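Prophenoloxidase b (Marsupenaeus japonicus, PDB 3WKY) is the inactive precursor of a haemolymph phenoloxidase, a type 3 copper protein that, once activated, probably oxidises phenols at a pair of coppers that holds dioxygen. Local coordinates at residues 57-62 with 76-81. Residues are numbered along the deposited sequence; the frame is centred on the assembly and turned at random. Where two conformers were deposited one is given.
Sequences LGSALS and HSQAVK
Ala-60 and Ala-79 let the loop 57-62 settle directly on the helix 74-89, their CA atoms only 4.2 Å apart. The small methyls let backbone approach backbone: Ala-60 CA lies 3.9 Å from Ala-79 O, while the Ala-79 methyl leans on the loop, its CB 3.9 Å from Ser-59 O. Ser-59 belongs to this close part too. It turns its hydroxyl to the helix, with OG set between its own backbone N and carbonyl carbon (chi1 65°), and OG rests over the helix backbone, 3.7 Å from Ala-79 CA. No hydrogen bond joins the two segments themselves, so van der Waals contact holds this close-packed part together.

The contact opens toward solvent at its edge, where the partly exposed Gln-78 only brushes Ser-59: its chain passes alongside, CG 3.8 Å from Ser-59 OG, then bends at chi2 (64°). Both polar ends hydrogen-bond Asp-82, one turn beyond Gln-78: Ser-59 OG to OD2 and Gln-78 NE2 to OD1, thereby tying the loop to the helix.

The loop is braced internally. A type II' turn from Leu-57 to Ala-60, with Gly-58 at positive phi, is followed by a doubly used carbonyl: Ser-59 O accepts from Ser-62 N and, in its carbonyl plane, from Ser-62 OG at 2.7 Å.

Within the all-alpha hemocyanin domain, this loop leads from helix 51-54 and packs against helix 74-89, where Leu-57 and Ala-60 also touch Leu-83; Val-80 points away from the loop, onto Val-111 and Ala-114 of helix 109-122.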
loop_
_atom_site.group_PDB
_atom_site.type_symbol
_atom_site.label_atom_id
_atom_site.label_comp_id
_atom_site.label_asym_id
_atom_site.label_seq_id
_atom_site.Cartn_x
_atom_site.Cartn_y
_atom_site.Cartn_z
ATOM N N LEU A 57 42.102 33.861 4.921
ATOM C CA LEU A 57 40.900 33.530 4.151
ATOM C C LEU A 57 39.983 32.477 4.774
ATOM O O LEU A 57 38.914 32.200 4.234
ATOM C CB LEU A 57 41.261 33.148 2.712
ATOM C CG LEU A 57 41.733 34.316 1.847
ATOM C CD1 LEU A 57 42.206 33.841 0.482
ATOM C CD2 LEU A 57 40.627 35.352 1.700
ATOM N N GLY A 58 40.384 31.911 5.910
ATOM C CA GLY A 58 39.587 30.889 6.562
ATOM C C GLY A 58 39.296 29.722 5.634
ATOM O O GLY A 58 40.211 29.160 5.033
ATOM N N SER A 59 38.020 29.370 5.493
ATOM C CA SER A 59 37.634 28.225 4.673
ATOM C C SER A 59 37.221 28.632 3.262
ATOM O O SER A 59 36.734 27.797 2.499
ATOM C CB SER A 59 36.481 27.465 5.332
ATOM O OG SER A 59 35.313 28.278 5.379
ATOM N N ALA A 60 37.416 29.903 2.915
ATOM C CA ALA A 60 36.939 30.430 1.630
ATOM C C ALA A 60 37.360 29.613 0.409
ATOM O O ALA A 60 36.588 29.452 -0.540
ATOM C CB ALA A 60 37.357 31.886 1.457
ATOM N N LEU A 61 38.588 29.105 0.431
ATOM C CA LEU A 61 39.145 28.406 -0.725
ATOM C C LEU A 61 38.712 26.945 -0.810
ATOM O O LEU A 61 38.988 26.275 -1.801
ATOM C CB LEU A 61 40.677 28.490 -0.703
ATOM C CG LEU A 61 41.356 29.645 -1.444
ATOM C CD1 LEU A 61 40.670 30.963 -1.181
ATOM C CD2 LEU A 61 42.828 29.733 -1.049
ATOM N N SER A 62 38.043 26.452 0.228
ATOM C CA SER A 62 37.646 25.041 0.287
ATOM C C SER A 62 36.522 24.663 -0.685
ATOM O O SER A 62 36.310 23.483 -0.959
ATOM C CB SER A 62 37.238 24.654 1.707
ATOM O OG SER A 62 35.995 25.236 2.065
ATOM N N HIS A 76 29.184 25.833 2.658
ATOM C CA HIS A 76 29.168 26.917 1.681
ATOM C C HIS A 76 28.949 28.270 2.363
ATOM O O HIS A 76 29.607 29.251 2.012
ATOM C CB HIS A 76 28.104 26.692 0.602
ATOM C CG HIS A 76 28.526 25.753 -0.487
ATOM N ND1 HIS A 76 28.403 26.065 -1.824
ATOM C CD2 HIS A 76 29.071 24.512 -0.442
ATOM C CE1 HIS A 76 28.852 25.061 -2.554
ATOM N NE2 HIS A 76 29.257 24.101 -1.741
ATOM N N SER A 77 28.028 28.326 3.321
ATOM C CA SER A 77 27.782 29.591 4.002
ATOM C C SER A 77 29.001 30.038 4.820
ATOM O O SER A 77 29.294 31.234 4.865
ATOM C CB SER A 77 26.506 29.549 4.856
ATOM O OG SER A 77 26.572 28.532 5.831
ATOM N N GLN A 78 29.716 29.094 5.428
ATOM C CA GLN A 78 30.910 29.443 6.194
ATOM C C GLN A 78 31.988 30.029 5.278
ATOM O O GLN A 78 32.746 30.911 5.683
ATOM C CB GLN A 78 31.457 28.231 6.960
ATOM C CG GLN A 78 32.581 28.573 7.952
ATOM C CD GLN A 78 32.111 29.483 9.078
ATOM O OE1 GLN A 78 31.119 29.199 9.745
ATOM N NE2 GLN A 78 32.826 30.582 9.289
ATOM N N ALA A 79 32.050 29.537 4.043
ATOM C CA ALA A 79 33.042 30.003 3.086
ATOM C C ALA A 79 32.755 31.440 2.661
ATOM O O ALA A 79 33.672 32.263 2.554
ATOM C CB ALA A 79 33.093 29.088 1.878
ATOM N N VAL A 80 31.482 31.745 2.415
ATOM C CA VAL A 80 31.100 33.113 2.077
ATOM C C VAL A 80 31.361 34.043 3.263
ATOM O O VAL A 80 31.860 35.166 3.097
ATOM C CB VAL A 80 29.632 33.202 1.613
ATOM C CG1 VAL A 80 29.156 34.647 1.576
ATOM C CG2 VAL A 80 29.494 32.589 0.237
ATOM N N LYS A 81 31.042 33.572 4.459
ATOM C CA LYS A 81 31.269 34.365 5.660
ATOM C C LYS A 81 32.768 34.634 5.848
ATOM O O LYS A 81 33.170 35.745 6.212
ATOM C CB LYS A 81 30.722 33.638 6.881
ATOM C CG LYS A 81 30.780 34.442 8.171
ATOM C CD LYS A 81 30.329 33.590 9.356
ATOM C CE LYS A 81 30.175 34.444 10.603
ATOM N NZ LYS A 81 29.770 33.625 11.768
#